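TRNA (adenine(58)-N(1))-methyltransferase TrmI (PDB 5C0O) transfers a methyl group from S-adenosyl-L-methionine to N1 of adenosine 58 in tRNA and is required for growth at extreme temperatures. Local coordinates at residues K71-P76 against T102-L107; A78-S83 against G241-L246; V177-A182 against E209-R214. The protein carries 1 engineered substitution. One frame throughout, in Å; residues are numbered along the deposited sequence.

Contact 1 (K71-P76 against T102-L107); sequences KRSATP and TGSGGL. With SAM (S-adenosylmethionine), chain E.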
# COMPACT_ATOMS: atom_id res chain seq x y z
N LYS A 71 -11.90 25.25 -6.12
CA LYS A 71 -13.05 25.43 -5.24
C LYS A 71 -14.04 24.28 -5.37
O LYS A 71 -14.49 23.96 -6.47
CB LYS A 71 -13.76 26.75 -5.55
CG LYS A 71 -12.90 27.98 -5.32
CD LYS A 71 -13.62 29.25 -5.75
CE LYS A 71 -12.79 30.49 -5.46
NZ LYS A 71 -13.51 31.74 -5.86
N ARG A 72 -14.38 23.66 -4.25
CA ARG A 72 -15.24 22.47 -4.26
C ARG A 72 -16.49 22.63 -3.42
O ARG A 72 -16.46 23.13 -2.29
CB ARG A 72 -14.45 21.25 -3.78
CG ARG A 72 -13.94 21.35 -2.34
CD ARG A 72 -12.50 20.88 -2.22
NE ARG A 72 -12.37 19.43 -2.25
CZ ARG A 72 -11.25 18.78 -2.53
NH1 ARG A 72 -11.23 17.45 -2.53
NH2 ARG A 72 -10.14 19.44 -2.82
N SER A 73 -17.61 22.19 -3.99
CA SER A 73 -18.85 22.02 -3.26
C SER A 73 -18.86 20.60 -2.70
O SER A 73 -18.56 20.39 -1.52
CB SER A 73 -20.05 22.25 -4.17
OG SER A 73 -20.03 21.34 -5.26
N ALA A 74 -19.20 19.64 -3.55
CA ALA A 74 -19.03 18.23 -3.23
C ALA A 74 -17.57 17.85 -3.45
O ALA A 74 -16.85 18.53 -4.18
CB ALA A 74 -19.95 17.37 -4.09
N THR A 75 -17.13 16.76 -2.82
CA THR A 75 -15.73 16.36 -2.90
C THR A 75 -15.38 15.79 -4.29
O THR A 75 -16.00 14.82 -4.73
CB THR A 75 -15.39 15.31 -1.83
OG1 THR A 75 -15.53 15.90 -0.53
CG2 THR A 75 -13.95 14.80 -1.99
N PRO A 76 -14.39 16.39 -4.97
CA PRO A 76 -13.95 15.86 -6.27
C PRO A 76 -13.22 14.52 -6.16
O PRO A 76 -12.69 14.18 -5.11
CB PRO A 76 -13.01 16.94 -6.79
CG PRO A 76 -12.50 17.61 -5.57
CD PRO A 76 -13.67 17.63 -4.63
N THR A 102 -21.41 14.92 -11.47
CA THR A 102 -20.39 15.91 -11.81
C THR A 102 -19.68 16.44 -10.56
O THR A 102 -18.51 16.80 -10.61
CB THR A 102 -20.99 17.10 -12.57
OG1 THR A 102 -22.00 16.64 -13.48
CG2 THR A 102 -19.90 17.83 -13.36
N GLY A 103 -20.41 16.49 -9.44
CA GLY A 103 -19.84 16.91 -8.17
C GLY A 103 -19.27 18.32 -8.23
O GLY A 103 -20.01 19.30 -8.26
N SER A 104 -17.94 18.41 -8.24
CA SER A 104 -17.25 19.68 -8.43
C SER A 104 -16.44 19.65 -9.73
O SER A 104 -15.57 20.49 -9.95
CB SER A 104 -16.33 19.98 -7.25
OG SER A 104 -16.99 19.70 -6.02
N GLY A 105 -16.73 18.66 -10.57
CA GLY A 105 -16.23 18.64 -11.94
C GLY A 105 -14.82 18.11 -12.15
O GLY A 105 -14.24 18.31 -13.21
N GLY A 106 -14.28 17.41 -11.15
CA GLY A 106 -12.91 16.93 -11.24
C GLY A 106 -12.72 15.81 -12.24
O GLY A 106 -11.91 15.92 -13.16
N LEU A 107 -13.45 14.72 -12.06
CA LEU A 107 -13.36 13.57 -12.95
C LEU A 107 -13.74 13.97 -14.37
O LEU A 107 -13.24 13.41 -15.34
CB LEU A 107 -14.27 12.44 -12.45
CG LEU A 107 -14.31 11.12 -13.23
CD1 LEU A 107 -12.93 10.49 -13.33
CD2 LEU A 107 -15.29 10.18 -12.55
N SAM E . -15.39 12.61 -8.80
CA SAM E . -16.42 13.64 -8.74
C SAM E . -15.86 15.02 -9.09
O SAM E . -16.51 16.04 -8.86
OXT SAM E . -14.74 15.14 -9.59
CB SAM E . -17.09 13.70 -7.37
CG SAM E . -18.61 13.56 -7.40
SD SAM E . -19.37 13.86 -5.78
CE SAM E . -18.47 12.68 -4.74
C5' SAM E . -20.97 13.05 -5.97
C4' SAM E . -21.99 13.90 -6.73
O4' SAM E . -22.83 13.06 -7.48
C3' SAM E . -22.91 14.72 -5.83
O3' SAM E . -22.51 16.07 -5.84
C2' SAM E . -24.30 14.57 -6.42
O2' SAM E . -24.76 15.81 -6.91
C1' SAM E . -24.12 13.62 -7.59
N9 SAM E . -25.09 12.52 -7.61
C8 SAM E . -25.38 11.64 -6.60
N7 SAM E . -26.32 10.77 -7.03
C5 SAM E . -26.64 11.08 -8.31
C6 SAM E . -27.53 10.53 -9.21
N6 SAM E . -28.27 9.48 -8.86
N1 SAM E . -27.64 11.07 -10.48
C2 SAM E . -26.87 12.16 -10.83
N3 SAM E . -25.99 12.70 -9.93
C4 SAM E . -25.87 12.18 -8.69
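Ser104 reaches into the curve of the loop 71-76, its CB 3.4 Å from Ala74 O. Ser73 N makes a weak, bent bond to Ser104 OG at 3.3 Å, and even this is doubtful, because the model puts that hydroxyl too near Ala74 O. Beside it, Ala74 CB points at the backbone of Gly103, 4.1 Å from its CA, and also approaches the ribose hydroxyl O3' of SAM. Segment 102-107 is the glycine-rich turn of the class I, Rossmann-like methyltransferase fold, leading from strand 96-100 into helix 106-115. Its amides converge on the methionine carboxylate: Ser104 N donates to SAM O at 2.8 Å (149°) and Leu107 N to SAM OXT at 2.8 Å (156°), with weaker bonds from Gly105 N and Gly106 N. The start of helix 106-115 would be expected to favour a negative charge on this group. SAM CG and OXT come close to Gly103 and Gly106, at places where only a glycine is likely to fit. Pro76 brings CB to 3.8 Å from SAM OXT, while its CG lies over one face of the Arg72 guanidinium, with Thr75 CG2 at that group's edge. Glu125 takes the amide of Gly103, and His130 packs on Ser73 and Ala74.

Contact 2 (A78-S83 against G241-L246); sequences APKDAS and GHTAFL. Engineered in segment 78-83: Ala78 (natural residue Tyr).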
# COMPACT_ATOMS: atom_id res chain seq x y z
N ALA A 78 -10.33 11.82 -6.55
CA ALA A 78 -8.90 11.99 -6.34
C ALA A 78 -8.14 11.80 -7.66
O ALA A 78 -8.51 10.94 -8.46
CB ALA A 78 -8.39 11.03 -5.30
N PRO A 79 -7.07 12.59 -7.88
CA PRO A 79 -6.34 12.51 -9.15
C PRO A 79 -5.79 11.12 -9.48
O PRO A 79 -5.79 10.73 -10.64
CB PRO A 79 -5.18 13.50 -8.94
CG PRO A 79 -5.70 14.47 -7.95
CD PRO A 79 -6.54 13.66 -7.02
N LYS A 80 -5.34 10.39 -8.46
CA LYS A 80 -4.77 9.07 -8.70
C LYS A 80 -5.84 8.11 -9.21
O LYS A 80 -5.57 7.23 -10.03
CB LYS A 80 -4.13 8.51 -7.42
CG LYS A 80 -5.10 8.28 -6.27
CD LYS A 80 -4.40 7.67 -5.06
CE LYS A 80 -5.38 6.95 -4.14
NZ LYS A 80 -6.06 5.81 -4.82
N ASP A 81 -7.06 8.28 -8.71
CA ASP A 81 -8.17 7.40 -9.07
C ASP A 81 -8.76 7.80 -10.42
O ASP A 81 -9.01 6.95 -11.27
CB ASP A 81 -9.25 7.44 -7.99
CG ASP A 81 -8.73 7.00 -6.64
OD1 ASP A 81 -8.00 5.99 -6.58
OD2 ASP A 81 -9.04 7.67 -5.63
N ALA A 82 -8.97 9.10 -10.60
CA ALA A 82 -9.49 9.63 -11.86
C ALA A 82 -8.57 9.24 -13.01
O ALA A 82 -9.03 8.89 -14.10
CB ALA A 82 -9.64 11.14 -11.79
N SER A 83 -7.27 9.30 -12.76
CA SER A 83 -6.26 8.91 -13.73
C SER A 83 -6.46 7.46 -14.15
O SER A 83 -6.44 7.13 -15.33
CB SER A 83 -4.86 9.10 -13.16
OG SER A 83 -3.86 8.86 -14.14
N GLY A 241 -3.99 7.64 3.21
CA GLY A 241 -4.15 6.21 3.41
C GLY A 241 -5.08 5.53 2.43
O GLY A 241 -4.81 4.41 1.98
N HIS A 242 -6.18 6.19 2.08
CA HIS A 242 -7.21 5.57 1.26
C HIS A 242 -8.22 6.59 0.74
O HIS A 242 -8.47 7.62 1.37
CB HIS A 242 -7.93 4.48 2.06
CG HIS A 242 -9.14 3.91 1.38
ND1 HIS A 242 -9.06 3.16 0.24
CD2 HIS A 242 -10.45 3.99 1.70
CE1 HIS A 242 -10.28 2.79 -0.13
NE2 HIS A 242 -11.14 3.28 0.74
N THR A 243 -8.78 6.31 -0.44
CA THR A 243 -9.87 7.10 -1.00
C THR A 243 -11.06 6.21 -1.31
O THR A 243 -12.12 6.34 -0.70
CB THR A 243 -9.46 7.81 -2.31
OG1 THR A 243 -8.47 7.04 -3.00
CG2 THR A 243 -8.92 9.21 -2.02
N ALA A 244 -10.87 5.31 -2.27
CA ALA A 244 -11.95 4.46 -2.73
C ALA A 244 -11.45 3.28 -3.56
O ALA A 244 -10.31 3.26 -4.03
CB ALA A 244 -12.94 5.28 -3.54
N PHE A 245 -12.33 2.30 -3.72
CA PHE A 245 -12.09 1.19 -4.62
C PHE A 245 -12.60 1.55 -6.01
O PHE A 245 -13.52 2.36 -6.14
CB PHE A 245 -12.79 -0.08 -4.13
CG PHE A 245 -12.34 -0.53 -2.77
CD1 PHE A 245 -12.87 0.02 -1.62
CD2 PHE A 245 -11.38 -1.52 -2.65
CE1 PHE A 245 -12.46 -0.40 -0.38
CE2 PHE A 245 -10.96 -1.95 -1.41
CZ PHE A 245 -11.50 -1.38 -0.27
N LEU A 246 -12.00 0.95 -7.03
CA LEU A 246 -12.49 1.07 -8.39
C LEU A 246 -13.06 -0.26 -8.84
O LEU A 246 -12.37 -1.28 -8.82
CB LEU A 246 -11.37 1.53 -9.34
CG LEU A 246 -10.76 2.91 -9.07
CD1 LEU A 246 -9.80 3.29 -10.19
CD2 LEU A 246 -11.83 3.97 -8.90
O HOH W 1 -8.74 3.52 -5.84
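Thr243 and Asp81 come from opposite directions, and the hydroxyl is donated to the carboxylate: Thr243 OG1 lies 2.8 Å from Asp81 OD2 and uses the syn lone pair of that oxygen. The same hydroxyl accepts a weak bond from Lys80 NZ at 3.3 Å, so it serves as donor and acceptor at once. Lys80 arrives alongside Thr243, and a bend at its last torsion (chi4 62°) brings the ammonium back to Asp81, where NZ and OD1 form a 2.6 Å salt bridge 28° out of the carboxylate plane. Val221 O, on strand 213-229, also accepts from this ammonium. Asp81 OD1 takes a bond from a water 2.7 Å away, whose link to Ala244 O is modelled short and so less certain, and Asp81 OD2 has a weak second partner in the hydroxyl of Tyr194. Methyl groups flank the polar group: the engineered Ala78, naturally tyrosine, touches Thr243 CG2 with its CB at 3.8 Å, and Leu246 CD1 lies 3.9 Å from the backbone Asp81 O. This lays the first turn of helix 79-88 against the start of strand 245-251, between strands 189-195 and 213-229 in the sheet, with helix 106-115 packed on Ala82.

Contact 3 (V177-A182 against E209-R214); sequences VLEKAA and EAHPFR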
# COMPACT_ATOMS: atom_id res chain seq x y z
N VAL A 177 -28.46 2.80 -11.11
CA VAL A 177 -28.27 3.36 -12.44
C VAL A 177 -27.80 2.25 -13.40
O VAL A 177 -27.58 2.49 -14.59
CB VAL A 177 -27.28 4.57 -12.39
CG1 VAL A 177 -26.04 4.23 -11.58
CG2 VAL A 177 -26.90 5.09 -13.77
N LEU A 178 -27.70 1.03 -12.87
CA LEU A 178 -27.21 -0.10 -13.65
C LEU A 178 -28.08 -0.43 -14.87
O LEU A 178 -27.55 -0.82 -15.92
CB LEU A 178 -27.11 -1.34 -12.76
CG LEU A 178 -25.84 -1.45 -11.90
CD1 LEU A 178 -25.97 -2.60 -10.92
CD2 LEU A 178 -24.60 -1.63 -12.77
N GLU A 179 -29.39 -0.28 -14.75
CA GLU A 179 -30.28 -0.64 -15.84
C GLU A 179 -30.15 0.33 -17.00
O GLU A 179 -30.22 -0.07 -18.17
CB GLU A 179 -31.74 -0.69 -15.37
CG GLU A 179 -32.58 -1.69 -16.14
CD GLU A 179 -34.01 -1.23 -16.33
OE1 GLU A 179 -34.67 -0.89 -15.33
OE2 GLU A 179 -34.46 -1.19 -17.50
N LYS A 180 -29.97 1.60 -16.68
CA LYS A 180 -29.87 2.64 -17.70
C LYS A 180 -28.46 2.69 -18.27
O LYS A 180 -28.26 3.11 -19.41
CB LYS A 180 -30.26 3.99 -17.12
CG LYS A 180 -30.89 4.92 -18.14
CD LYS A 180 -31.46 6.15 -17.46
CE LYS A 180 -32.97 6.07 -17.29
NZ LYS A 180 -33.72 5.93 -18.57
N ALA A 181 -27.49 2.27 -17.47
CA ALA A 181 -26.11 2.18 -17.93
C ALA A 181 -25.95 1.00 -18.88
O ALA A 181 -25.32 1.11 -19.93
CB ALA A 181 -25.15 2.06 -16.76
N ALA A 182 -26.54 -0.14 -18.51
CA ALA A 182 -26.51 -1.34 -19.34
C ALA A 182 -27.12 -1.05 -20.71
O ALA A 182 -26.74 -1.64 -21.72
CB ALA A 182 -27.25 -2.48 -18.67
N GLU A 209 -25.03 -8.79 -11.06
CA GLU A 209 -25.45 -10.12 -11.50
C GLU A 209 -26.78 -10.07 -12.25
O GLU A 209 -27.08 -10.96 -13.05
CB GLU A 209 -25.57 -11.06 -10.30
CG GLU A 209 -24.24 -11.45 -9.68
CD GLU A 209 -24.36 -11.83 -8.21
OE1 GLU A 209 -25.46 -12.24 -7.79
OE2 GLU A 209 -23.36 -11.70 -7.48
N ALA A 210 -27.56 -9.02 -12.01
CA ALA A 210 -28.91 -8.93 -12.55
C ALA A 210 -29.00 -8.06 -13.80
O ALA A 210 -30.09 -7.67 -14.22
CB ALA A 210 -29.87 -8.40 -11.48
N HIS A 211 -27.84 -7.77 -14.40
CA HIS A 211 -27.78 -7.03 -15.65
C HIS A 211 -26.71 -7.67 -16.53
O HIS A 211 -25.92 -8.48 -16.05
CB HIS A 211 -27.46 -5.55 -15.40
CG HIS A 211 -28.38 -4.88 -14.43
ND1 HIS A 211 -28.16 -4.88 -13.07
CD2 HIS A 211 -29.52 -4.18 -14.62
CE1 HIS A 211 -29.13 -4.22 -12.47
NE2 HIS A 211 -29.97 -3.78 -13.39
N PRO A 212 -26.69 -7.33 -17.83
CA PRO A 212 -25.70 -7.98 -18.69
C PRO A 212 -24.29 -7.43 -18.45
O PRO A 212 -23.68 -6.82 -19.32
CB PRO A 212 -26.20 -7.70 -20.11
CG PRO A 212 -27.13 -6.54 -19.99
CD PRO A 212 -27.58 -6.43 -18.58
N PHE A 213 -23.78 -7.68 -17.24
CA PHE A 213 -22.45 -7.23 -16.84
C PHE A 213 -21.60 -8.37 -16.30
O PHE A 213 -22.02 -9.11 -15.41
CB PHE A 213 -22.55 -6.13 -15.78
CG PHE A 213 -22.92 -4.79 -16.33
CD1 PHE A 213 -22.13 -4.18 -17.30
CD2 PHE A 213 -24.04 -4.12 -15.87
CE1 PHE A 213 -22.47 -2.94 -17.81
CE2 PHE A 213 -24.38 -2.88 -16.38
CZ PHE A 213 -23.59 -2.29 -17.34
N ARG A 214 -20.41 -8.50 -16.86
CA ARG A 214 -19.39 -9.41 -16.36
C ARG A 214 -18.40 -8.59 -15.53
O ARG A 214 -17.76 -7.67 -16.05
CB ARG A 214 -18.70 -10.13 -17.52
CG ARG A 214 -17.82 -11.31 -17.12
CD ARG A 214 -18.62 -12.58 -16.85
NE ARG A 214 -17.72 -13.70 -16.56
CZ ARG A 214 -18.10 -14.87 -16.06
NH1 ARG A 214 -19.38 -15.11 -15.77
NH2 ARG A 214 -17.19 -15.81 -15.83
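In the apolar layer between helix 178-184 and the sheet of the class I methyltransferase domain, Leu178 and Ala182 pack on His211, Pro212 and Phe213. Leu178 lies across the imidazole at about a right angle, its CB over one face 3.7 Å from the centroid of the His211 ring and 18° off the normal, an arrangement that makes a CH-pi contact. Its CD2 branch goes to the other ring, 3.8 Å from Phe213 CE2. Pro212 is the centre of an inverse gamma turn, Phe213 N bonding to His211 O, and this kink at the entry to strand 213-229 lies between two residues whose rings both lie against the helix. Phe213 turns its edge to the helix backbone, with Leu178 O near the ring plane 3.8 Å from CE2, while Ala182 CB sits 3.7 Å from the same CE2. That methyl also rests against Pro212 CD at 4.0 Å. A chi1 of -54°, with CG beside the backbone N, lays the His211 ring along the helix, and ND1 is weakly bonded to Ala207 O. Were His211 an alanine, Leu178 CB would probably lose the ring face it packs on and Ala207 O its weak donor. Leu249 of strand 245-251 backs both Leu178 and Phe213.

In the fold
Contacts 1 and 2 lie nearer the middle of the chain than contact 3, which sits about 23 Å from its centre, though each is only partly buried. The first two touch, Leu107 CD1 meeting Ala82 CB at 3.7 Å, so that helix 79-88 lies between the start of helix 106-115 at the cofactor and the sheet. Contact 3 stays about 11 Å from either at the nearest atoms, yet it shares a sheet with contact 2: strands 213-229 and 245-251 are neighbours in it. The chemistry follows position. In contact 1 the amides of 102-107 hold the SAM carboxylate beside loop 71-76, a charged side-chain network with water marks 78-83/241-246, and 177-182/209-214 is held by apolar and CH-pi packing.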